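Local coordinates for protein neurotoxin (Clostridium botulinum, PDB 3N7L) that probably binds gangliosides on nerve cells through its receptor-binding domain, the part of the botulinum neurotoxin that recognises the target cell surface, at residues A[229-233]-A[349-353]; A[247-251]-A[277-281]; A[358-363]-A[413-419]. All coordinates share one frame; numbering follows the deposited sequence.

Contact 1: residues A[229-233]-A[349-353]; sequences YTNVV and IIQPC. With SO4 (sulfate ion), chain C.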
ATOM      1  N   TYR A 229      -3.361 -11.839   2.577  1.00 28.70           N
ATOM      2  CA  TYR A 229      -2.720 -12.792   3.472  1.00 29.25           C
ATOM      3  C   TYR A 229      -2.341 -11.857   4.606  1.00 28.65           C
ATOM      4  O   TYR A 229      -1.259 -11.274   4.612  1.00 29.15           O
ATOM      5  CB  TYR A 229      -1.471 -13.406   2.842  1.00 30.23           C
ATOM      6  CG  TYR A 229      -1.773 -14.422   1.769  1.00 31.53           C
ATOM      7  CD1 TYR A 229      -1.826 -14.051   0.427  1.00 33.49           C
ATOM      8  CD2 TYR A 229      -2.008 -15.760   2.096  1.00 32.21           C
ATOM      9  CE1 TYR A 229      -2.104 -14.984  -0.567  1.00 34.61           C
ATOM     10  CE2 TYR A 229      -2.290 -16.707   1.107  1.00 33.14           C
ATOM     11  CZ  TYR A 229      -2.335 -16.310  -0.223  1.00 35.57           C
ATOM     12  OH  TYR A 229      -2.596 -17.233  -1.216  1.00 35.57           O
ATOM     13  N   THR A 230      -3.257 -11.698   5.552  1.00 29.83           N
ATOM     14  CA  THR A 230      -3.057 -10.777   6.660  1.00 30.45           C
ATOM     15  C   THR A 230      -1.854 -10.983   7.574  1.00 28.61           C
ATOM     16  O   THR A 230      -1.517 -10.077   8.334  1.00 27.97           O
ATOM     17  CB  THR A 230      -4.328 -10.680   7.522  1.00 33.27           C
ATOM     18  OG1 THR A 230      -4.617 -11.958   8.100  1.00 35.89           O
ATOM     19  CG2 THR A 230      -5.509 -10.243   6.663  1.00 35.55           C
ATOM     20  N   ASN A 231      -1.199 -12.144   7.513  1.00 26.83           N
ATOM     21  CA  ASN A 231      -0.030 -12.362   8.367  1.00 27.21           C
ATOM     22  C   ASN A 231       1.291 -12.081   7.647  1.00 24.45           C
ATOM     23  O   ASN A 231       2.367 -12.217   8.225  1.00 22.57           O
ATOM     24  CB  ASN A 231      -0.004 -13.785   8.946  1.00 28.11           C
ATOM     25  CG  ASN A 231       0.922 -13.894  10.163  1.00 30.39           C
ATOM     26  OD1 ASN A 231       0.850 -13.075  11.082  1.00 30.36           O
ATOM     27  ND2 ASN A 231       1.791 -14.900  10.172  1.00 31.91           N
ATOM     28  N   VAL A 232       1.207 -11.711   6.378  1.00 23.30           N
ATOM     29  CA  VAL A 232       2.399 -11.374   5.622  1.00 23.57           C
ATOM     30  C   VAL A 232       2.557  -9.864   5.765  1.00 23.00           C
ATOM     31  O   VAL A 232       1.674  -9.102   5.379  1.00 22.70           O
ATOM     32  CB  VAL A 232       2.258 -11.745   4.127  1.00 24.60           C
ATOM     33  CG1 VAL A 232       3.446 -11.200   3.331  1.00 23.16           C
ATOM     34  CG2 VAL A 232       2.186 -13.264   3.978  1.00 25.34           C
ATOM     35  N   VAL A 233       3.670  -9.435   6.352  1.00 21.88           N
ATOM     36  CA  VAL A 233       3.922  -8.013   6.538  1.00 20.21           C
ATOM     37  C   VAL A 233       4.131  -7.381   5.165  1.00 19.68           C
ATOM     38  O   VAL A 233       4.648  -8.029   4.252  1.00 18.05           O
ATOM     39  CB  VAL A 233       5.175  -7.782   7.414  1.00 19.88           C
ATOM     40  CG1 VAL A 233       5.406  -6.287   7.622  1.00 21.12           C
ATOM     41  CG2 VAL A 233       5.006  -8.487   8.758  1.00 20.25           C
ATOM     42  N   ILE A 349      10.474  -9.269  17.364  1.00 23.15           N
ATOM     43  CA  ILE A 349       9.323 -10.067  16.971  1.00 22.97           C
ATOM     44  C   ILE A 349       8.482  -9.038  16.235  1.00 21.84           C
ATOM     45  O   ILE A 349       8.134  -8.005  16.798  1.00 21.85           O
ATOM     46  CB  ILE A 349       8.554 -10.561  18.202  1.00 23.41           C
ATOM     47  CG1 ILE A 349       9.473 -11.430  19.059  1.00 22.75           C
ATOM     48  CG2 ILE A 349       7.311 -11.321  17.766  1.00 23.01           C
ATOM     49  CD1 ILE A 349       9.017 -11.541  20.488  1.00 22.26           C
ATOM     50  N   ILE A 350       8.164  -9.307  14.978  1.00 23.64           N
ATOM     51  CA  ILE A 350       7.398  -8.350  14.186  1.00 23.01           C
ATOM     52  C   ILE A 350       5.924  -8.706  14.089  1.00 24.62           C
ATOM     53  O   ILE A 350       5.549  -9.871  14.138  1.00 23.10           O
ATOM     54  CB  ILE A 350       7.970  -8.246  12.750  1.00 21.24           C
ATOM     55  CG1 ILE A 350       7.370  -7.042  12.029  1.00 19.62           C
ATOM     56  CG2 ILE A 350       7.641  -9.511  11.965  1.00 19.92           C
ATOM     57  CD1 ILE A 350       8.072  -6.722  10.713  1.00 15.76           C
ATOM     58  N   GLN A 351       5.089  -7.686  13.953  1.00 26.18           N
ATOM     59  CA  GLN A 351       3.657  -7.899  13.821  1.00 28.93           C
ATOM     60  C   GLN A 351       3.135  -6.908  12.789  1.00 28.50           C
ATOM     61  O   GLN A 351       3.453  -5.720  12.853  1.00 30.30           O
ATOM     62  CB  GLN A 351       2.962  -7.679  15.166  1.00 31.46           C
ATOM     63  CG  GLN A 351       1.552  -8.222  15.202  1.00 39.55           C
ATOM     64  CD  GLN A 351       1.504  -9.730  15.017  1.00 41.69           C
ATOM     65  OE1 GLN A 351       0.520 -10.269  14.515  1.00 45.78           O
ATOM     66  NE2 GLN A 351       2.564 -10.418  15.435  1.00 41.91           N
ATOM     67  N   PRO A 352       2.353  -7.381  11.807  1.00 27.71           N
ATOM     68  CA  PRO A 352       1.840  -6.441  10.804  1.00 26.79           C
ATOM     69  C   PRO A 352       0.878  -5.433  11.432  1.00 26.90           C
ATOM     70  O   PRO A 352       0.176  -5.747  12.391  1.00 24.53           O
ATOM     71  CB  PRO A 352       1.164  -7.356   9.783  1.00 27.69           C
ATOM     72  CG  PRO A 352       0.713  -8.527  10.624  1.00 28.73           C
ATOM     73  CD  PRO A 352       1.912  -8.759  11.521  1.00 27.66           C
ATOM     74  N   CYS A 353       0.858  -4.218  10.899  1.00 25.73           N
ATOM     75  CA  CYS A 353      -0.020  -3.181  11.424  1.00 27.86           C
ATOM     76  C   CYS A 353      -0.484  -2.288  10.283  1.00 27.19           C
ATOM     77  O   CYS A 353       0.145  -1.278   9.974  1.00 27.82           O
ATOM     78  CB  CYS A 353       0.722  -2.354  12.477  1.00 29.62           C
ATOM     79  SG  CYS A 353      -0.292  -1.109  13.285  1.00 39.20           S
TER
HETATM   80  S   SO4 C1302       2.774 -18.370   9.015  1.00 66.36           S
HETATM   81  O1  SO4 C1302       4.235 -18.364   8.897  1.00 65.76           O
HETATM   82  O2  SO4 C1302       2.213 -19.402   8.127  1.00 67.00           O
HETATM   83  O3  SO4 C1302       2.208 -17.043   8.633  1.00 66.85           O
HETATM   84  O4  SO4 C1302       2.421 -18.642  10.421  1.00 67.30           O
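V233 and P352 bury the most surface, 73 Å² each, and they meet nearly at right angles: V233 CG2 lies 4.1 Å from P352 CB. The same methyl faces I350, whose side chain reaches toward V233 tip to tip, with V233 CG2 4.0 Å from I350 CD1. The valine's other methyl, V233 CG1, is anti to the backbone N (chi1 -179°) and also comes to 4.1 Å from I350 CD1, so both branches pack on the end of one isoleucine. Toward the outside, T230 O approaches P352 CG at 3.6 Å. T230 lies in the type I turn Y229-V232, which the bond from V232 N to Y229 O (3.1 Å) closes. Within the turn, N231 ND2 donates to O3 of a sulfate ion at 2.7 Å with an N-H...O angle of 155°; the ion, probably from the crystallisation liquor, is also bonded to T292. The contact lays the loop after helix 217-226 against strand 348-354 of the C-terminal, trefoil-type receptor-binding region. The segments meet through van der Waals packing of V233, I350 and P352, without a direct polar bond, while backbone bonds of N231 with G299 and V233 with V297 tie the loop down from outside.

Contact 2: residues A[247-251]-A[277-281]; sequences YYMIN and FNEGY
A backbone carbonyl sits on the face of an aromatic ring: F277 O lies 3.4 Å above the plane of the Y248 ring, over its centre, and 3.5 Å from Y248 CG. The setting is the C-terminal, trefoil-type receptor-binding region, where strand 246-251 is met by the loop that leads into strand 283-287. N278 is the centre of an inverse gamma turn, and the weak bond from E279 N to F277 O, 3.0 Å long, accompanies it. The turn wraps the chain round the tyrosine. Y248 CG is anti to its carbonyl carbon, beside the backbone N (chi1 -75°), and this sends the ring into the curve of the loop. E279 O approaches Y248 CE2 obliquely at 3.4 Å, whereas G280 O lies at the ring edge, near its plane. The N278 side chain crosses the tyrosine at about a right angle, with N278 CB 3.6 Å from Y248 OH and the amide plane turned 56° from the ring.

Two residues further along the strand, on the same side as Y248, I250 also faces the loop and crosses F277 at about a right angle, giving the apolar part of the contact: I250 CD1 is 3.5 Å from F277 CD2. Y247 and M249 point the other way and pack on F419. E279 turns away from Y248, and its carboxylate accepts from the backbone N of K272.

Polar links between the segments run through water. One water accepts from M249 N and donates to Y281 O; another lies in the plane of the Y248 ring, 2.7 Å from Y248 OH, and donates to G280 O.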
ATOM      1  N   TYR A 247      15.842  -1.644   2.507  1.00 15.68           N
ATOM      2  CA  TYR A 247      14.641  -0.842   2.741  1.00 16.43           C
ATOM      3  C   TYR A 247      15.017   0.386   3.538  1.00 16.98           C
ATOM      4  O   TYR A 247      16.007   0.382   4.281  1.00 17.87           O
ATOM      5  CB  TYR A 247      13.613  -1.598   3.598  1.00 17.80           C
ATOM      6  CG  TYR A 247      12.891  -2.738   2.930  1.00 16.92           C
ATOM      7  CD1 TYR A 247      11.837  -2.502   2.046  1.00 16.79           C
ATOM      8  CD2 TYR A 247      13.252  -4.060   3.194  1.00 18.62           C
ATOM      9  CE1 TYR A 247      11.161  -3.563   1.438  1.00 18.58           C
ATOM     10  CE2 TYR A 247      12.586  -5.129   2.591  1.00 17.49           C
ATOM     11  CZ  TYR A 247      11.545  -4.873   1.714  1.00 17.01           C
ATOM     12  OH  TYR A 247      10.903  -5.918   1.097  1.00 15.45           O
ATOM     13  N   TYR A 248      14.216   1.437   3.393  1.00 17.46           N
ATOM     14  CA  TYR A 248      14.415   2.638   4.181  1.00 17.33           C
ATOM     15  C   TYR A 248      13.404   2.448   5.305  1.00 18.98           C
ATOM     16  O   TYR A 248      12.204   2.285   5.055  1.00 18.59           O
ATOM     17  CB  TYR A 248      14.096   3.900   3.376  1.00 17.83           C
ATOM     18  CG  TYR A 248      15.171   4.244   2.369  1.00 20.64           C
ATOM     19  CD1 TYR A 248      15.002   3.968   1.015  1.00 21.06           C
ATOM     20  CD2 TYR A 248      16.375   4.825   2.779  1.00 20.23           C
ATOM     21  CE1 TYR A 248      16.005   4.263   0.086  1.00 24.19           C
ATOM     22  CE2 TYR A 248      17.381   5.124   1.861  1.00 23.89           C
ATOM     23  CZ  TYR A 248      17.188   4.842   0.516  1.00 23.50           C
ATOM     24  OH  TYR A 248      18.166   5.157  -0.392  1.00 25.83           O
ATOM     25  N   MET A 249      13.896   2.427   6.535  1.00 18.54           N
ATOM     26  CA  MET A 249      13.032   2.242   7.687  1.00 19.02           C
ATOM     27  C   MET A 249      12.595   3.608   8.177  1.00 18.71           C
ATOM     28  O   MET A 249      13.429   4.475   8.461  1.00 17.59           O
ATOM     29  CB  MET A 249      13.784   1.501   8.782  1.00 19.13           C
ATOM     30  CG  MET A 249      12.888   0.969   9.872  1.00 16.74           C
ATOM     31  SD  MET A 249      13.835  -0.019  11.020  1.00 24.17           S
ATOM     32  CE  MET A 249      13.994   1.127  12.360  1.00 22.47           C
ATOM     33  N   ILE A 250      11.285   3.793   8.291  1.00 17.65           N
ATOM     34  CA  ILE A 250      10.743   5.080   8.703  1.00 18.03           C
ATOM     35  C   ILE A 250       9.600   4.927   9.694  1.00 18.32           C
ATOM     36  O   ILE A 250       8.825   3.972   9.614  1.00 19.48           O
ATOM     37  CB  ILE A 250      10.200   5.845   7.473  1.00 18.72           C
ATOM     38  CG1 ILE A 250      11.236   5.809   6.340  1.00 19.08           C
ATOM     39  CG2 ILE A 250       9.859   7.290   7.856  1.00 18.83           C
ATOM     40  CD1 ILE A 250      10.734   6.411   5.036  1.00 20.91           C
ATOM     41  N   ASN A 251       9.502   5.873  10.622  1.00 18.70           N
ATOM     42  CA  ASN A 251       8.436   5.863  11.614  1.00 18.80           C
ATOM     43  C   ASN A 251       7.276   6.683  11.054  1.00 19.51           C
ATOM     44  O   ASN A 251       7.474   7.783  10.524  1.00 19.64           O
ATOM     45  CB  ASN A 251       8.924   6.463  12.936  1.00 17.42           C
ATOM     46  CG  ASN A 251       7.906   6.303  14.055  1.00 18.97           C
ATOM     47  OD1 ASN A 251       6.936   7.054  14.139  1.00 17.25           O
ATOM     48  ND2 ASN A 251       8.118   5.303  14.911  1.00 18.77           N
ATOM     49  N   PHE A 277      12.186   8.848  -1.178  1.00 34.55           N
ATOM     50  CA  PHE A 277      12.507   8.475   0.198  1.00 34.15           C
ATOM     51  C   PHE A 277      13.965   8.027   0.230  1.00 34.46           C
ATOM     52  O   PHE A 277      14.449   7.506   1.238  1.00 35.47           O
ATOM     53  CB  PHE A 277      11.621   7.330   0.691  1.00 32.93           C
ATOM     54  CG  PHE A 277      10.226   7.746   1.037  1.00 31.62           C
ATOM     55  CD1 PHE A 277       9.179   7.527   0.149  1.00 31.16           C
ATOM     56  CD2 PHE A 277       9.961   8.385   2.243  1.00 32.48           C
ATOM     57  CE1 PHE A 277       7.888   7.938   0.456  1.00 32.36           C
ATOM     58  CE2 PHE A 277       8.671   8.804   2.565  1.00 32.21           C
ATOM     59  CZ  PHE A 277       7.631   8.581   1.670  1.00 34.05           C
ATOM     60  N   ASN A 278      14.666   8.258  -0.874  1.00 33.51           N
ATOM     61  CA  ASN A 278      16.053   7.835  -0.993  1.00 34.36           C
ATOM     62  C   ASN A 278      17.115   8.748  -0.392  1.00 32.39           C
ATOM     63  O   ASN A 278      17.822   9.470  -1.096  1.00 31.70           O
ATOM     64  CB  ASN A 278      16.353   7.536  -2.461  1.00 38.30           C
ATOM     65  CG  ASN A 278      15.499   6.388  -2.996  1.00 43.04           C
ATOM     66  OD1 ASN A 278      14.271   6.421  -2.901  1.00 45.30           O
ATOM     67  ND2 ASN A 278      16.147   5.367  -3.552  1.00 45.36           N
ATOM     68  N   GLU A 279      17.234   8.681   0.928  1.00 29.73           N
ATOM     69  CA  GLU A 279      18.208   9.466   1.666  1.00 27.27           C
ATOM     70  C   GLU A 279      18.554   8.711   2.948  1.00 25.89           C
ATOM     71  O   GLU A 279      17.702   8.044   3.536  1.00 24.15           O
ATOM     72  CB  GLU A 279      17.633  10.851   1.984  1.00 28.84           C
ATOM     73  CG  GLU A 279      18.554  11.746   2.795  1.00 32.30           C
ATOM     74  CD  GLU A 279      18.188  13.222   2.682  1.00 36.18           C
ATOM     75  OE1 GLU A 279      16.993  13.532   2.458  1.00 34.13           O
ATOM     76  OE2 GLU A 279      19.098  14.072   2.826  1.00 35.66           O
ATOM     77  N   GLY A 280      19.812   8.791   3.362  1.00 24.04           N
ATOM     78  CA  GLY A 280      20.228   8.113   4.572  1.00 23.19           C
ATOM     79  C   GLY A 280      20.598   6.653   4.391  1.00 21.08           C
ATOM     80  O   GLY A 280      20.696   6.153   3.276  1.00 19.25           O
ATOM     81  N   TYR A 281      20.788   5.969   5.511  1.00 20.90           N
ATOM     82  CA  TYR A 281      21.165   4.566   5.510  1.00 21.52           C
ATOM     83  C   TYR A 281      19.985   3.623   5.342  1.00 21.34           C
ATOM     84  O   TYR A 281      18.874   3.906   5.793  1.00 20.47           O
ATOM     85  CB  TYR A 281      21.918   4.243   6.803  1.00 20.59           C
ATOM     86  CG  TYR A 281      23.148   5.101   6.961  1.00 24.45           C
ATOM     87  CD1 TYR A 281      23.387   5.808   8.143  1.00 25.38           C
ATOM     88  CD2 TYR A 281      24.048   5.252   5.905  1.00 25.60           C
ATOM     89  CE1 TYR A 281      24.490   6.652   8.264  1.00 27.10           C
ATOM     90  CE2 TYR A 281      25.153   6.092   6.015  1.00 28.37           C
ATOM     91  CZ  TYR A 281      25.366   6.790   7.193  1.00 27.18           C
ATOM     92  OH  TYR A 281      26.450   7.634   7.287  1.00 30.76           O
TER
HETATM   93  O   HOH W   1      20.175   6.576   0.648  1.00 28.43           O
HETATM   94  O   HOH W   2      16.572   2.982   7.062  1.00 15.31           O

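Contact 3: residues A[358-363]-A[413-419]; sequences YYASQL and TSTHWVF
L363 and W417 cross at about a right angle in the apolar part of the contact, with L363 CD1 4.1 Å from W417 CD1. The same methyl lies at the edge of the F419 ring, near its plane. The end of the L363 side chain comes nearer to the other segment than its base. A second apolar pair, A360 CB and V418 CG2 at 3.8 Å, is set next to the S361-W417 bridge. W417 and F419 also pack on M249 of strand 246-251, and L363 on I350 of strand 348-354, so the cluster draws on several strands of one antiparallel sheet.

Strands 359-363 and 417-419 are joined by a single antiparallel bridge, S361 with W417, a hydrogen-bonded pair within the trefoil-type C-terminal region. Their axes make 126°, well short of antiparallel, which agrees with the bridge remaining isolated. Its two backbone bonds differ: W417 N gives S361 O a nearly straight bond (176°) in the carbonyl plane, while the return bond from S361 N to W417 O is weak and bent. S361 OG, placed between its backbone N and carbonyl carbon (chi1 64°), adds a bond to W417 O at 3.2 Å, arriving from above the carbonyl plane. H416 CA supplies a CA-H...O contact to S361 O.

Beyond the bridge, water carries the polar links. One water joins the two strands, donating to Y359 O and accepting from F419 N. The other joins strand residue L363 to T415 of the 3-10 segment 413-415: it accepts from L363 N and probably donates to T415 O. The hydroxyl of T415, OG1, is hydrogen-bonded to S412 O.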
ATOM      1  N   TYR A 358      -1.739   3.491   5.796  1.00 25.01           N
ATOM      2  CA  TYR A 358      -0.462   2.858   5.485  1.00 25.22           C
ATOM      3  C   TYR A 358      -0.311   1.397   5.873  1.00 24.25           C
ATOM      4  O   TYR A 358      -1.060   0.871   6.699  1.00 22.74           O
ATOM      5  CB  TYR A 358       0.666   3.637   6.170  1.00 24.07           C
ATOM      6  CG  TYR A 358       0.406   3.864   7.645  1.00 26.26           C
ATOM      7  CD1 TYR A 358      -0.061   5.097   8.111  1.00 25.55           C
ATOM      8  CD2 TYR A 358       0.564   2.827   8.571  1.00 26.35           C
ATOM      9  CE1 TYR A 358      -0.369   5.289   9.459  1.00 28.78           C
ATOM     10  CE2 TYR A 358       0.260   3.005   9.922  1.00 25.56           C
ATOM     11  CZ  TYR A 358      -0.206   4.237  10.358  1.00 28.08           C
ATOM     12  OH  TYR A 358      -0.512   4.419  11.685  1.00 28.61           O
ATOM     13  N   TYR A 359       0.690   0.770   5.260  1.00 21.98           N
ATOM     14  CA  TYR A 359       1.072  -0.612   5.530  1.00 22.77           C
ATOM     15  C   TYR A 359       2.247  -0.451   6.488  1.00 22.68           C
ATOM     16  O   TYR A 359       3.273   0.134   6.123  1.00 21.40           O
ATOM     17  CB  TYR A 359       1.568  -1.298   4.253  1.00 20.61           C
ATOM     18  CG  TYR A 359       0.503  -1.467   3.202  1.00 21.50           C
ATOM     19  CD1 TYR A 359      -0.453  -2.471   3.315  1.00 21.57           C
ATOM     20  CD2 TYR A 359       0.439  -0.609   2.100  1.00 21.38           C
ATOM     21  CE1 TYR A 359      -1.453  -2.624   2.357  1.00 24.18           C
ATOM     22  CE2 TYR A 359      -0.559  -0.753   1.136  1.00 23.32           C
ATOM     23  CZ  TYR A 359      -1.500  -1.764   1.274  1.00 23.46           C
ATOM     24  OH  TYR A 359      -2.492  -1.920   0.335  1.00 26.97           O
ATOM     25  N   ALA A 360       2.110  -0.955   7.709  1.00 22.17           N
ATOM     26  CA  ALA A 360       3.190  -0.816   8.677  1.00 20.40           C
ATOM     27  C   ALA A 360       3.356  -2.048   9.547  1.00 20.60           C
ATOM     28  O   ALA A 360       2.820  -3.118   9.251  1.00 20.65           O
ATOM     29  CB  ALA A 360       2.950   0.417   9.552  1.00 18.32           C
ATOM     30  N   SER A 361       4.110  -1.886  10.625  1.00 20.33           N
ATOM     31  CA  SER A 361       4.353  -2.985  11.529  1.00 21.46           C
ATOM     32  C   SER A 361       4.772  -2.480  12.888  1.00 21.24           C
ATOM     33  O   SER A 361       5.147  -1.318  13.054  1.00 20.46           O
ATOM     34  CB  SER A 361       5.462  -3.879  10.972  1.00 24.08           C
ATOM     35  OG  SER A 361       6.687  -3.158  10.899  1.00 28.76           O
ATOM     36  N   GLN A 362       4.686  -3.370  13.862  1.00 21.33           N
ATOM     37  CA  GLN A 362       5.115  -3.071  15.207  1.00 20.74           C
ATOM     38  C   GLN A 362       6.232  -4.063  15.481  1.00 21.85           C
ATOM     39  O   GLN A 362       6.193  -5.204  15.012  1.00 20.94           O
ATOM     40  CB  GLN A 362       3.965  -3.219  16.202  1.00 23.73           C
ATOM     41  CG  GLN A 362       3.101  -1.965  16.277  1.00 23.89           C
ATOM     42  CD  GLN A 362       2.032  -2.040  17.354  1.00 26.61           C
ATOM     43  OE1 GLN A 362       1.807  -1.078  18.089  1.00 27.09           O
ATOM     44  NE2 GLN A 362       1.362  -3.179  17.443  1.00 23.64           N
ATOM     45  N   LEU A 363       7.246  -3.600  16.202  1.00 21.38           N
ATOM     46  CA  LEU A 363       8.408  -4.409  16.524  1.00 22.39           C
ATOM     47  C   LEU A 363       8.589  -4.511  18.035  1.00 21.81           C
ATOM     48  O   LEU A 363       8.703  -3.506  18.729  1.00 22.15           O
ATOM     49  CB  LEU A 363       9.653  -3.784  15.872  1.00 20.11           C
ATOM     50  CG  LEU A 363       9.667  -3.855  14.339  1.00 20.08           C
ATOM     51  CD1 LEU A 363      10.576  -2.780  13.756  1.00 21.71           C
ATOM     52  CD2 LEU A 363      10.122  -5.245  13.914  1.00 18.30           C
ATOM     53  N   THR A 413       0.806   5.542  17.307  1.00 26.34           N
ATOM     54  CA  THR A 413       1.319   5.464  15.945  1.00 25.61           C
ATOM     55  C   THR A 413       2.838   5.652  15.948  1.00 25.49           C
ATOM     56  O   THR A 413       3.499   5.457  14.928  1.00 26.06           O
ATOM     57  CB  THR A 413       0.680   6.534  15.033  1.00 24.73           C
ATOM     58  OG1 THR A 413       0.800   7.819  15.649  1.00 24.75           O
ATOM     59  CG2 THR A 413      -0.788   6.216  14.782  1.00 23.75           C
ATOM     60  N   SER A 414       3.390   6.027  17.101  1.00 25.38           N
ATOM     61  CA  SER A 414       4.832   6.221  17.224  1.00 25.40           C
ATOM     62  C   SER A 414       5.542   4.863  17.265  1.00 24.70           C
ATOM     63  O   SER A 414       6.770   4.793  17.279  1.00 22.61           O
ATOM     64  CB  SER A 414       5.166   7.032  18.487  1.00 26.83           C
ATOM     65  OG  SER A 414       4.916   6.290  19.672  1.00 29.77           O
ATOM     66  N   THR A 415       4.756   3.787  17.278  1.00 23.08           N
ATOM     67  CA  THR A 415       5.304   2.433  17.293  1.00 22.32           C
ATOM     68  C   THR A 415       5.065   1.758  15.943  1.00 20.77           C
ATOM     69  O   THR A 415       5.356   0.570  15.777  1.00 20.33           O
ATOM     70  CB  THR A 415       4.658   1.556  18.406  1.00 22.04           C
ATOM     71  OG1 THR A 415       3.252   1.426  18.168  1.00 24.54           O
ATOM     72  CG2 THR A 415       4.869   2.183  19.762  1.00 23.05           C
ATOM     73  N   HIS A 416       4.526   2.511  14.983  1.00 19.24           N
ATOM     74  CA  HIS A 416       4.266   1.965  13.648  1.00 21.09           C
ATOM     75  C   HIS A 416       5.444   2.250  12.722  1.00 20.59           C
ATOM     76  O   HIS A 416       5.745   3.408  12.423  1.00 20.27           O
ATOM     77  CB  HIS A 416       2.994   2.568  13.038  1.00 21.66           C
ATOM     78  CG  HIS A 416       1.744   2.264  13.806  1.00 25.38           C
ATOM     79  ND1 HIS A 416       1.729   1.462  14.928  1.00 25.26           N
ATOM     80  CD2 HIS A 416       0.468   2.678  13.624  1.00 25.72           C
ATOM     81  CE1 HIS A 416       0.499   1.398  15.405  1.00 24.71           C
ATOM     82  NE2 HIS A 416      -0.285   2.127  14.633  1.00 26.87           N
ATOM     83  N   TRP A 417       6.100   1.188  12.264  1.00 20.87           N
ATOM     84  CA  TRP A 417       7.250   1.330  11.385  1.00 20.82           C
ATOM     85  C   TRP A 417       6.960   0.871   9.966  1.00 21.05           C
ATOM     86  O   TRP A 417       6.305  -0.146   9.741  1.00 19.61           O
ATOM     87  CB  TRP A 417       8.443   0.561  11.947  1.00 20.64           C
ATOM     88  CG  TRP A 417       8.899   1.083  13.275  1.00 20.09           C
ATOM     89  CD1 TRP A 417       8.461   0.688  14.507  1.00 20.98           C
ATOM     90  CD2 TRP A 417       9.845   2.133  13.502  1.00 19.50           C
ATOM     91  NE1 TRP A 417       9.076   1.433  15.489  1.00 20.34           N
ATOM     92  CE2 TRP A 417       9.932   2.327  14.899  1.00 19.34           C
ATOM     93  CE3 TRP A 417      10.630   2.934  12.659  1.00 17.72           C
ATOM     94  CZ2 TRP A 417      10.772   3.286  15.474  1.00 19.41           C
ATOM     95  CZ3 TRP A 417      11.465   3.890  13.228  1.00 16.39           C
ATOM     96  CH2 TRP A 417      11.529   4.058  14.623  1.00 19.00           C
ATOM     97  N   VAL A 418       7.465   1.640   9.012  1.00 19.92           N
ATOM     98  CA  VAL A 418       7.268   1.349   7.606  1.00 20.03           C
ATOM     99  C   VAL A 418       8.591   1.064   6.907  1.00 19.74           C
ATOM    100  O   VAL A 418       9.646   1.500   7.369  1.00 19.69           O
ATOM    101  CB  VAL A 418       6.584   2.533   6.919  1.00 22.05           C
ATOM    102  CG1 VAL A 418       6.676   2.381   5.440  1.00 29.08           C
ATOM    103  CG2 VAL A 418       5.129   2.616   7.356  1.00 21.72           C
ATOM    104  N   PHE A 419       8.525   0.324   5.800  1.00 17.94           N
ATOM    105  CA  PHE A 419       9.708  -0.018   5.020  1.00 18.34           C
ATOM    106  C   PHE A 419       9.521   0.305   3.535  1.00 17.93           C
ATOM    107  O   PHE A 419       8.685  -0.287   2.854  1.00 19.03           O
ATOM    108  CB  PHE A 419      10.052  -1.502   5.181  1.00 16.06           C
ATOM    109  CG  PHE A 419      10.309  -1.904   6.598  1.00 17.62           C
ATOM    110  CD1 PHE A 419       9.278  -2.391   7.393  1.00 17.55           C
ATOM    111  CD2 PHE A 419      11.576  -1.745   7.159  1.00 19.92           C
ATOM    112  CE1 PHE A 419       9.501  -2.718   8.734  1.00 18.71           C
ATOM    113  CE2 PHE A 419      11.812  -2.066   8.497  1.00 21.28           C
ATOM    114  CZ  PHE A 419      10.768  -2.554   9.287  1.00 21.38           C
TER
HETATM  115  O   HOH W   3       5.867  -1.046   5.611  1.00 18.64           O
HETATM  116  O   HOH W   4       7.189  -0.938  17.189  1.00 23.20           O

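All three contacts reach one antiparallel sheet of the C-terminal region. Contact 3 is the buried one, whereas contacts 1 and 2 are partly buried and each brings a loop against a strand. Contacts 1 and 3 join through neighbouring strands 348-354 and 359-366, where C353 N bonds to A360 O and Q362 N to Q351 O. Contacts 2 and 3 share the pairing of strands 246-251 and 417-421, with V418 N bonding to I250 O. Contacts 1 and 2 do not touch. Direct backbone bonds between segments occur in contact 3; contact 1 relies on apolar packing, and contact 2 on a tyrosine ring set against loop carbonyls, with bridging waters.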